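PDB 2JL1: triphenylmethane reductase from Citrobacter sp., which binds NADP and probably uses the reduced cofactor to reduce, and so decolourise, triphenylmethane dyes. Local coordinates for residues A[16-21]-A[43-48]; A[162-167]-A[250-255]; A[205-210]-A[221-226]. All coordinates share one frame; numbering follows the deposited sequence.

Contact 1: A[16-21]-A[43-48]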
ATOM      1  N   VAL A  16      19.090 -16.279   7.059  1.00 24.74           N
ATOM      2  CA  VAL A  16      18.178 -16.165   8.208  1.00 23.77           C
ATOM      3  C   VAL A  16      18.051 -17.545   8.878  1.00 24.38           C
ATOM      4  O   VAL A  16      18.160 -17.661  10.094  1.00 24.49           O
ATOM      5  CB  VAL A  16      16.762 -15.605   7.821  1.00 24.11           C
ATOM      6  CG1 VAL A  16      15.739 -15.846   8.947  1.00 23.16           C
ATOM      7  CG2 VAL A  16      16.823 -14.106   7.558  1.00 21.80           C
ATOM      8  N   ILE A  17      17.833 -18.573   8.066  1.00 24.15           N
ATOM      9  CA  ILE A  17      17.755 -19.945   8.559  1.00 24.51           C
ATOM     10  C   ILE A  17      19.049 -20.384   9.247  1.00 25.17           C
ATOM     11  O   ILE A  17      19.005 -20.996  10.321  1.00 25.63           O
ATOM     12  CB  ILE A  17      17.269 -20.889   7.448  1.00 24.67           C
ATOM     13  CG1 ILE A  17      15.786 -20.576   7.193  1.00 25.19           C
ATOM     14  CG2 ILE A  17      17.522 -22.393   7.811  1.00 23.51           C
ATOM     15  CD1 ILE A  17      15.154 -21.295   6.060  1.00 27.31           C
ATOM     16  N   GLN A  18      20.198 -20.038   8.660  1.00 25.22           N
ATOM     17  CA  GLN A  18      21.479 -20.383   9.285  1.00 25.66           C
ATOM     18  C   GLN A  18      21.683 -19.697  10.629  1.00 25.50           C
ATOM     19  O   GLN A  18      22.191 -20.312  11.574  1.00 24.18           O
ATOM     20  CB  GLN A  18      22.646 -20.162   8.315  1.00 26.69           C
ATOM     21  CG  GLN A  18      22.639 -21.190   7.168  1.00 29.13           C
ATOM     22  CD  GLN A  18      22.540 -22.656   7.655  1.00 32.32           C
ATOM     23  OE1 GLN A  18      23.315 -23.087   8.510  1.00 34.60           O
ATOM     24  NE2 GLN A  18      21.587 -23.421   7.100  1.00 32.30           N
ATOM     25  N   HIS A  19      21.249 -18.435  10.734  1.00 24.90           N
ATOM     26  CA  HIS A  19      21.232 -17.737  12.024  1.00 25.27           C
ATOM     27  C   HIS A  19      20.188 -18.273  13.020  1.00 25.18           C
ATOM     28  O   HIS A  19      20.468 -18.360  14.220  1.00 25.33           O
ATOM     29  CB  HIS A  19      21.048 -16.230  11.811  1.00 24.94           C
ATOM     30  CG  HIS A  19      22.258 -15.560  11.234  1.00 26.17           C
ATOM     31  ND1 HIS A  19      23.413 -15.357  11.960  1.00 27.56           N
ATOM     32  CD2 HIS A  19      22.497 -15.059   9.998  1.00 27.42           C
ATOM     33  CE1 HIS A  19      24.312 -14.762  11.196  1.00 27.17           C
ATOM     34  NE2 HIS A  19      23.776 -14.561  10.004  1.00 28.92           N
ATOM     35  N   LEU A  20      18.993 -18.626  12.535  1.00 25.10           N
ATOM     36  CA  LEU A  20      17.963 -19.240  13.391  1.00 25.20           C
ATOM     37  C   LEU A  20      18.426 -20.579  13.961  1.00 25.71           C
ATOM     38  O   LEU A  20      18.107 -20.918  15.108  1.00 25.38           O
ATOM     39  CB  LEU A  20      16.633 -19.431  12.636  1.00 25.38           C
ATOM     40  CG  LEU A  20      15.801 -18.167  12.360  1.00 24.62           C
ATOM     41  CD1 LEU A  20      14.583 -18.450  11.477  1.00 23.63           C
ATOM     42  CD2 LEU A  20      15.390 -17.537  13.677  1.00 22.44           C
ATOM     43  N   LEU A  21      19.183 -21.327  13.162  1.00 26.16           N
ATOM     44  CA  LEU A  21      19.712 -22.640  13.581  1.00 27.39           C
ATOM     45  C   LEU A  21      20.707 -22.533  14.741  1.00 28.36           C
ATOM     46  O   LEU A  21      20.961 -23.512  15.431  1.00 28.21           O
ATOM     47  CB  LEU A  21      20.313 -23.410  12.387  1.00 26.69           C
ATOM     48  CG  LEU A  21      19.326 -24.033  11.377  1.00 26.23           C
ATOM     49  CD1 LEU A  21      20.017 -24.512  10.069  1.00 25.36           C
ATOM     50  CD2 LEU A  21      18.533 -25.174  11.994  1.00 27.42           C
ATOM     51  N   ALA A  43      16.541 -29.494   4.326  1.00 43.59           N
ATOM     52  CA  ALA A  43      15.873 -30.656   4.912  1.00 43.23           C
ATOM     53  C   ALA A  43      16.861 -31.585   5.617  1.00 43.19           C
ATOM     54  O   ALA A  43      16.522 -32.218   6.623  1.00 43.33           O
ATOM     55  CB  ALA A  43      15.091 -31.407   3.852  1.00 43.55           C
ATOM     56  N   ASP A  44      18.084 -31.649   5.090  1.00 42.76           N
ATOM     57  CA  ASP A  44      19.166 -32.426   5.700  1.00 42.04           C
ATOM     58  C   ASP A  44      19.544 -31.889   7.082  1.00 41.31           C
ATOM     59  O   ASP A  44      19.987 -32.647   7.950  1.00 41.35           O
ATOM     60  CB  ASP A  44      20.389 -32.441   4.776  1.00 42.18           C
ATOM     61  CG  ASP A  44      20.169 -33.284   3.524  1.00 42.57           C
ATOM     62  OD1 ASP A  44      19.518 -34.351   3.615  1.00 43.34           O
ATOM     63  OD2 ASP A  44      20.658 -32.887   2.446  1.00 43.80           O
ATOM     64  N   GLN A  45      19.350 -30.585   7.284  1.00 40.19           N
ATOM     65  CA  GLN A  45      19.640 -29.946   8.569  1.00 39.11           C
ATOM     66  C   GLN A  45      18.502 -30.096   9.590  1.00 38.15           C
ATOM     67  O   GLN A  45      18.626 -29.649  10.732  1.00 37.96           O
ATOM     68  CB  GLN A  45      19.996 -28.474   8.363  1.00 39.23           C
ATOM     69  CG  GLN A  45      21.294 -28.275   7.622  1.00 40.21           C
ATOM     70  CD  GLN A  45      21.598 -26.822   7.385  1.00 41.59           C
ATOM     71  OE1 GLN A  45      21.084 -26.211   6.447  1.00 42.23           O
ATOM     72  NE2 GLN A  45      22.449 -26.255   8.232  1.00 42.14           N
ATOM     73  N   GLY A  46      17.403 -30.722   9.167  1.00 36.97           N
ATOM     74  CA  GLY A  46      16.254 -30.974  10.038  1.00 35.31           C
ATOM     75  C   GLY A  46      15.205 -29.871   9.998  1.00 33.83           C
ATOM     76  O   GLY A  46      14.307 -29.834  10.839  1.00 33.51           O
ATOM     77  N   VAL A  47      15.323 -28.970   9.024  1.00 32.79           N
ATOM     78  CA  VAL A  47      14.354 -27.897   8.830  1.00 31.37           C
ATOM     79  C   VAL A  47      13.229 -28.410   7.937  1.00 30.84           C
ATOM     80  O   VAL A  47      13.482 -28.958   6.864  1.00 29.90           O
ATOM     81  CB  VAL A  47      15.007 -26.625   8.216  1.00 31.73           C
ATOM     82  CG1 VAL A  47      13.952 -25.527   7.947  1.00 31.51           C
ATOM     83  CG2 VAL A  47      16.107 -26.088   9.127  1.00 31.21           C
ATOM     84  N   GLU A  48      11.990 -28.240   8.398  1.00 30.25           N
ATOM     85  CA  GLU A  48      10.811 -28.632   7.624  1.00 29.89           C
ATOM     86  C   GLU A  48      10.646 -27.718   6.415  1.00 28.45           C
ATOM     87  O   GLU A  48      10.714 -26.495   6.538  1.00 29.04           O
ATOM     88  CB  GLU A  48       9.546 -28.583   8.495  1.00 29.65           C
ATOM     89  CG  GLU A  48       8.286 -29.150   7.802  1.00 30.97           C
ATOM     90  CD  GLU A  48       6.995 -28.839   8.547  1.00 32.07           C
ATOM     91  OE1 GLU A  48       5.913 -28.864   7.919  1.00 34.06           O
ATOM     92  OE2 GLU A  48       7.057 -28.560   9.763  1.00 34.78           O
TER

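Contact 2: A[162-167]-A[250-255]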
ATOM      1  N   VAL A 162      34.060   1.965 -11.713  1.00 22.74           N
ATOM      2  CA  VAL A 162      33.332   2.911 -12.567  1.00 23.01           C
ATOM      3  C   VAL A 162      31.854   2.953 -12.141  1.00 22.86           C
ATOM      4  O   VAL A 162      31.164   1.913 -12.134  1.00 23.41           O
ATOM      5  CB  VAL A 162      33.483   2.529 -14.089  1.00 22.86           C
ATOM      6  CG1 VAL A 162      32.751   3.517 -14.998  1.00 22.70           C
ATOM      7  CG2 VAL A 162      34.938   2.485 -14.489  1.00 22.95           C
ATOM      8  N   THR A 163      31.387   4.122 -11.706  1.00 22.35           N
ATOM      9  CA  THR A 163      29.987   4.291 -11.294  1.00 21.21           C
ATOM     10  C   THR A 163      29.488   5.647 -11.714  1.00 21.39           C
ATOM     11  O   THR A 163      30.272   6.546 -11.936  1.00 21.09           O
ATOM     12  CB  THR A 163      29.824   4.312  -9.741  1.00 20.22           C
ATOM     13  OG1 THR A 163      30.170   5.611  -9.248  1.00 21.86           O
ATOM     14  CG2 THR A 163      30.690   3.282  -9.070  1.00 19.59           C
ATOM     15  N   ASN A 164      28.171   5.814 -11.753  1.00 21.65           N
ATOM     16  CA  ASN A 164      27.603   7.158 -11.848  1.00 21.39           C
ATOM     17  C   ASN A 164      27.019   7.648 -10.515  1.00 21.32           C
ATOM     18  O   ASN A 164      26.079   8.440 -10.517  1.00 21.38           O
ATOM     19  CB  ASN A 164      26.549   7.235 -12.969  1.00 20.47           C
ATOM     20  CG  ASN A 164      25.487   6.157 -12.850  1.00 22.47           C
ATOM     21  OD1 ASN A 164      25.805   4.982 -12.699  1.00 22.82           O
ATOM     22  ND2 ASN A 164      24.214   6.549 -12.930  1.00 25.16           N
ATOM     23  N   ALA A 165      27.622   7.233  -9.395  1.00 21.01           N
ATOM     24  CA  ALA A 165      27.138   7.582  -8.047  1.00 21.17           C
ATOM     25  C   ALA A 165      27.696   8.883  -7.488  1.00 21.04           C
ATOM     26  O   ALA A 165      27.246   9.352  -6.445  1.00 20.85           O
ATOM     27  CB  ALA A 165      27.436   6.447  -7.063  1.00 20.10           C
ATOM     28  N   GLY A 166      28.670   9.473  -8.167  1.00 21.91           N
ATOM     29  CA  GLY A 166      29.395  10.619  -7.636  1.00 21.51           C
ATOM     30  C   GLY A 166      29.923  10.369  -6.231  1.00 22.21           C
ATOM     31  O   GLY A 166      30.529   9.315  -5.945  1.00 23.04           O
ATOM     32  N   SER A 167      29.669  11.337  -5.349  1.00 20.76           N
ATOM     33  CA  SER A 167      30.073  11.266  -3.974  1.00 22.07           C
ATOM     34  C   SER A 167      28.863  10.938  -3.113  1.00 20.78           C
ATOM     35  O   SER A 167      28.840  11.248  -1.939  1.00 21.83           O
ATOM     36  CB  SER A 167      30.712  12.600  -3.543  1.00 22.27           C
ATOM     37  OG  SER A 167      29.747  13.641  -3.527  1.00 27.18           O
ATOM     38  N   ALA A 250      20.706   2.849 -12.484  1.00 23.70           N
ATOM     39  CA  ALA A 250      19.625   3.595 -11.844  1.00 24.11           C
ATOM     40  C   ALA A 250      19.853   3.659 -10.337  1.00 24.16           C
ATOM     41  O   ALA A 250      19.518   4.656  -9.691  1.00 24.82           O
ATOM     42  CB  ALA A 250      18.259   2.988 -12.166  1.00 23.69           C
ATOM     43  N   ILE A 251      20.424   2.593  -9.786  1.00 24.13           N
ATOM     44  CA  ILE A 251      20.709   2.531  -8.347  1.00 25.73           C
ATOM     45  C   ILE A 251      21.850   3.514  -8.023  1.00 24.00           C
ATOM     46  O   ILE A 251      21.795   4.218  -7.014  1.00 23.86           O
ATOM     47  CB  ILE A 251      21.033   1.071  -7.902  1.00 26.02           C
ATOM     48  CG1 ILE A 251      19.728   0.248  -7.830  1.00 27.65           C
ATOM     49  CG2 ILE A 251      21.717   1.037  -6.540  1.00 29.05           C
ATOM     50  CD1 ILE A 251      19.961  -1.311  -7.678  1.00 29.55           C
ATOM     51  N   TYR A 252      22.865   3.577  -8.889  1.00 23.18           N
ATOM     52  CA  TYR A 252      23.951   4.542  -8.694  1.00 22.68           C
ATOM     53  C   TYR A 252      23.410   5.971  -8.791  1.00 22.52           C
ATOM     54  O   TYR A 252      23.802   6.836  -8.040  1.00 21.97           O
ATOM     55  CB  TYR A 252      25.032   4.355  -9.751  1.00 22.39           C
ATOM     56  CG  TYR A 252      25.938   3.151  -9.576  1.00 22.70           C
ATOM     57  CD1 TYR A 252      26.301   2.680  -8.310  1.00 22.92           C
ATOM     58  CD2 TYR A 252      26.499   2.537 -10.691  1.00 23.31           C
ATOM     59  CE1 TYR A 252      27.167   1.591  -8.167  1.00 23.78           C
ATOM     60  CE2 TYR A 252      27.370   1.449 -10.568  1.00 24.92           C
ATOM     61  CZ  TYR A 252      27.693   0.985  -9.303  1.00 25.34           C
ATOM     62  OH  TYR A 252      28.565  -0.061  -9.196  1.00 26.43           O
ATOM     63  N   ASP A 253      22.484   6.201  -9.708  1.00 22.31           N
ATOM     64  CA  ASP A 253      21.926   7.549  -9.891  1.00 23.08           C
ATOM     65  C   ASP A 253      21.130   7.966  -8.643  1.00 21.87           C
ATOM     66  O   ASP A 253      21.227   9.103  -8.193  1.00 21.88           O
ATOM     67  CB  ASP A 253      21.060   7.605 -11.173  1.00 23.54           C
ATOM     68  CG  ASP A 253      20.506   8.993 -11.442  1.00 25.11           C
ATOM     69  OD1 ASP A 253      19.298   9.198 -11.244  1.00 29.84           O
ATOM     70  OD2 ASP A 253      21.276   9.887 -11.824  1.00 27.29           O
ATOM     71  N   ALA A 254      20.369   7.041  -8.070  1.00 20.51           N
ATOM     72  CA  ALA A 254      19.594   7.336  -6.867  1.00 20.07           C
ATOM     73  C   ALA A 254      20.580   7.667  -5.741  1.00 19.78           C
ATOM     74  O   ALA A 254      20.393   8.625  -5.005  1.00 19.21           O
ATOM     75  CB  ALA A 254      18.688   6.119  -6.486  1.00 19.93           C
ATOM     76  N   ILE A 255      21.644   6.873  -5.648  1.00 18.95           N
ATOM     77  CA  ILE A 255      22.702   7.115  -4.668  1.00 20.25           C
ATOM     78  C   ILE A 255      23.307   8.517  -4.855  1.00 19.93           C
ATOM     79  O   ILE A 255      23.438   9.254  -3.862  1.00 20.31           O
ATOM     80  CB  ILE A 255      23.777   5.980  -4.664  1.00 20.47           C
ATOM     81  CG1 ILE A 255      23.195   4.687  -4.071  1.00 20.92           C
ATOM     82  CG2 ILE A 255      25.049   6.404  -3.854  1.00 18.51           C
ATOM     83  CD1 ILE A 255      24.100   3.463  -4.352  1.00 21.47           C
TER
HETATM   84  O   HOH W   1      30.287  -0.694 -11.677  1.00 54.89           O
HETATM   85  O   HOH W   2      23.549   9.493 -12.679  1.00 28.14           O

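Contact 3: A[205-210]-A[221-226]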
ATOM      1  N   THR A 205      31.558   6.075   0.709  1.00 19.95           N
ATOM      2  CA  THR A 205      31.374   6.589  -0.622  1.00 18.68           C
ATOM      3  C   THR A 205      32.175   5.655  -1.519  1.00 19.15           C
ATOM      4  O   THR A 205      32.999   4.842  -1.024  1.00 19.76           O
ATOM      5  CB  THR A 205      31.906   8.038  -0.747  1.00 19.92           C
ATOM      6  OG1 THR A 205      33.294   8.062  -0.382  1.00 18.25           O
ATOM      7  CG2 THR A 205      31.108   9.003   0.189  1.00 18.88           C
ATOM      8  N   PHE A 206      31.987   5.782  -2.822  1.00 18.62           N
ATOM      9  CA  PHE A 206      32.765   4.947  -3.742  1.00 19.65           C
ATOM     10  C   PHE A 206      34.251   5.315  -3.810  1.00 19.37           C
ATOM     11  O   PHE A 206      35.093   4.441  -4.000  1.00 18.83           O
ATOM     12  CB  PHE A 206      32.100   4.874  -5.112  1.00 19.68           C
ATOM     13  CG  PHE A 206      30.918   3.963  -5.127  1.00 21.27           C
ATOM     14  CD1 PHE A 206      29.643   4.452  -4.863  1.00 20.13           C
ATOM     15  CD2 PHE A 206      31.084   2.589  -5.340  1.00 23.69           C
ATOM     16  CE1 PHE A 206      28.539   3.603  -4.852  1.00 21.73           C
ATOM     17  CE2 PHE A 206      29.962   1.710  -5.308  1.00 20.99           C
ATOM     18  CZ  PHE A 206      28.697   2.229  -5.056  1.00 20.62           C
ATOM     19  N   ASP A 207      34.572   6.596  -3.623  1.00 20.73           N
ATOM     20  CA  ASP A 207      35.960   7.003  -3.375  1.00 21.73           C
ATOM     21  C   ASP A 207      36.606   6.187  -2.261  1.00 21.53           C
ATOM     22  O   ASP A 207      37.718   5.688  -2.434  1.00 22.33           O
ATOM     23  CB  ASP A 207      36.058   8.497  -3.047  1.00 23.14           C
ATOM     24  CG  ASP A 207      36.090   9.361  -4.282  1.00 25.32           C
ATOM     25  OD1 ASP A 207      35.976   8.835  -5.411  1.00 28.14           O
ATOM     26  OD2 ASP A 207      36.274  10.580  -4.132  1.00 29.84           O
ATOM     27  N   GLU A 208      35.909   6.062  -1.133  1.00 21.05           N
ATOM     28  CA  GLU A 208      36.344   5.283   0.023  1.00 21.12           C
ATOM     29  C   GLU A 208      36.483   3.794  -0.302  1.00 21.03           C
ATOM     30  O   GLU A 208      37.438   3.152   0.117  1.00 20.30           O
ATOM     31  CB  GLU A 208      35.360   5.414   1.192  1.00 20.72           C
ATOM     32  CG  GLU A 208      35.903   4.762   2.457  1.00 24.21           C
ATOM     33  CD  GLU A 208      35.036   4.945   3.685  1.00 27.48           C
ATOM     34  OE1 GLU A 208      34.008   5.661   3.626  1.00 22.35           O
ATOM     35  OE2 GLU A 208      35.428   4.377   4.729  1.00 30.25           O
ATOM     36  N   LEU A 209      35.508   3.247  -1.037  1.00 19.94           N
ATOM     37  CA  LEU A 209      35.603   1.868  -1.479  1.00 19.50           C
ATOM     38  C   LEU A 209      36.847   1.620  -2.332  1.00 19.28           C
ATOM     39  O   LEU A 209      37.484   0.568  -2.203  1.00 20.65           O
ATOM     40  CB  LEU A 209      34.343   1.450  -2.273  1.00 19.30           C
ATOM     41  CG  LEU A 209      34.295  -0.021  -2.737  1.00 18.96           C
ATOM     42  CD1 LEU A 209      34.495  -0.982  -1.552  1.00 14.55           C
ATOM     43  CD2 LEU A 209      32.968  -0.308  -3.440  1.00 18.86           C
ATOM     44  N   ALA A 210      37.155   2.540  -3.242  1.00 19.20           N
ATOM     45  CA  ALA A 210      38.348   2.375  -4.100  1.00 19.77           C
ATOM     46  C   ALA A 210      39.633   2.412  -3.264  1.00 20.27           C
ATOM     47  O   ALA A 210      40.613   1.681  -3.551  1.00 20.28           O
ATOM     48  CB  ALA A 210      38.377   3.433  -5.206  1.00 18.93           C
ATOM     49  N   VAL A 221      43.557   1.491  -7.153  1.00 23.32           N
ATOM     50  CA  VAL A 221      42.246   1.485  -7.820  1.00 22.57           C
ATOM     51  C   VAL A 221      41.635   2.874  -7.552  1.00 23.20           C
ATOM     52  O   VAL A 221      41.600   3.307  -6.409  1.00 23.87           O
ATOM     53  CB  VAL A 221      41.318   0.357  -7.251  1.00 22.54           C
ATOM     54  CG1 VAL A 221      39.905   0.408  -7.881  1.00 19.15           C
ATOM     55  CG2 VAL A 221      41.935  -1.013  -7.428  1.00 21.41           C
ATOM     56  N   VAL A 222      41.187   3.569  -8.598  1.00 23.54           N
ATOM     57  CA  VAL A 222      40.482   4.844  -8.428  1.00 23.78           C
ATOM     58  C   VAL A 222      38.972   4.658  -8.632  1.00 23.69           C
ATOM     59  O   VAL A 222      38.533   3.703  -9.276  1.00 23.68           O
ATOM     60  CB  VAL A 222      41.013   5.973  -9.383  1.00 24.34           C
ATOM     61  CG1 VAL A 222      42.513   6.204  -9.190  1.00 25.74           C
ATOM     62  CG2 VAL A 222      40.721   5.662 -10.826  1.00 24.28           C
ATOM     63  N   HIS A 223      38.171   5.539  -8.048  1.00 23.57           N
ATOM     64  CA  HIS A 223      36.780   5.627  -8.436  1.00 23.17           C
ATOM     65  C   HIS A 223      36.718   6.581  -9.623  1.00 24.03           C
ATOM     66  O   HIS A 223      37.139   7.722  -9.516  1.00 22.88           O
ATOM     67  CB  HIS A 223      35.937   6.141  -7.287  1.00 23.63           C
ATOM     68  CG  HIS A 223      34.503   6.399  -7.646  1.00 22.08           C
ATOM     69  ND1 HIS A 223      33.793   7.460  -7.125  1.00 23.10           N
ATOM     70  CD2 HIS A 223      33.656   5.754  -8.479  1.00 21.72           C
ATOM     71  CE1 HIS A 223      32.567   7.452  -7.615  1.00 23.63           C
ATOM     72  NE2 HIS A 223      32.457   6.423  -8.434  1.00 23.21           N
ATOM     73  N   GLN A 224      36.182   6.092 -10.739  1.00 24.95           N
ATOM     74  CA  GLN A 224      36.070   6.828 -11.988  1.00 27.18           C
ATOM     75  C   GLN A 224      34.595   7.165 -12.201  1.00 27.35           C
ATOM     76  O   GLN A 224      33.797   6.289 -12.506  1.00 26.45           O
ATOM     77  CB  GLN A 224      36.615   5.960 -13.142  1.00 27.54           C
ATOM     78  CG  GLN A 224      36.692   6.631 -14.503  1.00 30.41           C
ATOM     79  CD  GLN A 224      37.172   5.673 -15.601  1.00 32.79           C
ATOM     80  OE1 GLN A 224      38.096   4.879 -15.391  1.00 37.38           O
ATOM     81  NE2 GLN A 224      36.539   5.747 -16.778  1.00 37.15           N
ATOM     82  N   PRO A 225      34.231   8.456 -12.029  1.00 28.62           N
ATOM     83  CA  PRO A 225      32.833   8.879 -12.042  1.00 28.84           C
ATOM     84  C   PRO A 225      32.405   9.138 -13.485  1.00 28.26           C
ATOM     85  O   PRO A 225      33.149   9.761 -14.250  1.00 29.33           O
ATOM     86  CB  PRO A 225      32.874  10.171 -11.208  1.00 28.72           C
ATOM     87  CG  PRO A 225      34.252  10.784 -11.587  1.00 30.43           C
ATOM     88  CD  PRO A 225      35.161   9.600 -11.849  1.00 28.63           C
ATOM     89  N   VAL A 226      31.265   8.593 -13.887  1.00 27.52           N
ATOM     90  CA  VAL A 226      30.774   8.791 -15.266  1.00 26.12           C
ATOM     91  C   VAL A 226      29.309   9.173 -15.221  1.00 26.03           C
ATOM     92  O   VAL A 226      28.714   9.159 -14.157  1.00 25.00           O
ATOM     93  CB  VAL A 226      30.968   7.531 -16.174  1.00 26.22           C
ATOM     94  CG1 VAL A 226      32.458   7.223 -16.383  1.00 25.05           C
ATOM     95  CG2 VAL A 226      30.241   6.325 -15.608  1.00 25.39           C
TER

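Contact 1: A[16-21]-A[43-48]
Gln18 and Gln45 meet through their terminal amides, which lie nearly in one plane although the two side chains cross at about a right angle. Each amide both gives and receives. Gln18 NE2 donates to Gln45 OE1 at 2.9 Å, arriving on a lone pair in the carbonyl plane, yet the bond is bent, with an N-H...O angle of 137°. In return Gln45 NE2 reaches Gln18 OE1 at 3.3 Å; this bond is longer but straighter (164°), and the acceptor lies close to the plane of the Gln45 amide. The price of the cyclic pairing is that the two donors, Gln18 NE2 and Gln45 NE2, stand 3.2 Å apart without bonding to each other. Gln18 bends at chi2 (-51°), while the Gln45 chain runs out extended to meet it.

Leu21 lies beside this pair, crossing Gln45 at about a right angle, with its CD1 3.5 Å from Gln45 NE2. Its other methyl, CD2, turns to Val47 and comes within 3.9 Å of Val47 CG2. That same valine branch also meets Ile17 CG2 at 4.2 Å, so one methyl serves two residues a helical turn apart.

The contact joins helix 11-20 of this Rossmann-type fold, whose first residues Gln11 and Leu12 bind NADP together with Thr9 and Gly10 just before it, to the end of helix 40-44 and the lead-in to strand 48-51. Gly46, with positive phi, closes helix 40-44 in a Schellman motif and returns the chain toward the sheet, where Ile29 of strand 29-33 packs on both Leu21 and Val47. Chemically, the interface grades from buried aliphatic packing at Ile17 and Val47 to a partly exposed, uncharged amide pair whose two bonds restrict the rotation of both carboxamides.

Contact 2: A[162-167]-A[250-255]
Tyr252 and Thr163 meet with their torsions set as follows. Tyr252 CG stands anti to the carbonyl carbon (chi1 -75°), and chi2 (-34°) turns the ring plane so that one face is covered by Thr163. Thr163 holds OG1 between its backbone N and carbonyl carbon (chi1 80°), turned to Ala165 N, with CG2 anti to the carbonyl carbon. Thr163 CB sits over the centre of the ring, 3.8 Å from the Tyr252 centroid and close to the ring normal, a well-centred CH-pi contact. The methyl placed by that torsion extends the cover outward on the same face, Thr163 CG2 lying 3.8 Å from Tyr252 CZ.

Asn164 comes in at the ring edge instead. Its OD1 is 3.2 Å from Tyr252 CD2, with Tyr252 CB a second neighbour at 3.1 Å, and its amide stands almost perpendicular to the ring. OD1 and the backbone N of Asn164 are buried here without a polar partner in the model, whereas ND2 is held by the carbonyl of Ala249.

The strand end is shaped by an ST turn: Thr163 OG1 accepts from Ala165 N at 3.0 Å, and it also bonds His223 NE2. This turn follows strand 160-163 of the small two-stranded parallel sheet and sets Ala165 against helix 242-256. There Ala165 CA makes a CA-H...O contact of 3.4 Å with the carbonyl Tyr252 O, and Ala165 CB packs on Ile255 CG2 at 4.0 Å. Phe206 of helix 206-217 meets the Tyr252 ring edge-to-face.

Water links the two segments where direct polar contact is lacking. One molecule donates to Val162 O at 2.8 Å and also bonds Tyr252 OH. Another accepts from Asn164 ND2 and donates to Asp253 OD2, while Asp253 OD1 forms a salt bridge with Lys257, just beyond the end of the helix.

Contact 3: A[205-210]-A[221-226]
The His223 imidazole has Phe206 CB over one face and Asp207 OD1 at its edge, two successive helix residues meeting one ring in different ways. Phe206 CB lies 3.5 Å from the His223 ring centroid, nearly on the normal, a CH-pi contact with all five ring atoms at similar range. The Phe206 ring itself leads away from this spot and makes an oblique pair with the imidazole.

At the edge, His223 ND1 donates to Asp207 OD1 at 3.1 Å. The acceptor lies in the imidazole plane, but the donor meets the carboxylate from above its plane, and the N-H...O angle of 145° shows a bent bond. His223 CG is anti to the backbone N (chi1 174°), on the side of the helix; the partner of NE2 is Thr163.

One turn further on, Ala210 CB packs against the backbone at the start of the strand, 3.4 Å from Val221 O just before it and 3.5 Å from His223 N. Ser214 OG joins the two segments by bonding both Ala210 O and Val221 N.

Helix 206-217, with Thr205 at its N-cap, runs roughly antiparallel to strand 222-225 (146°), their axes 6.9 Å apart at closest approach. It packs on the small sheet completed by strand 160-163, where Leu209 touches Ile161.

In the fold
Contacts 2 and 3 adjoin each other: their centres are 11 Å apart, and contact 3 is nested within the chain loop closed by contact 2. Strands 160-163 and 222-225 pair in parallel, with Val226 N 3.0 Å from Thr163 O, and the tie between Thr163 OG1 and His223 NE2 measures 2.6 Å. Contact 1 is separate, its centre 37 and 38 Å from those of contacts 2 and 3, across the centre of the chain. The side chains of Ile17, Ile255 and Phe206 are about 10, 9 and 11 Å from the bound NADP, so each contact lies at second-shell distance from the cofactor or beyond.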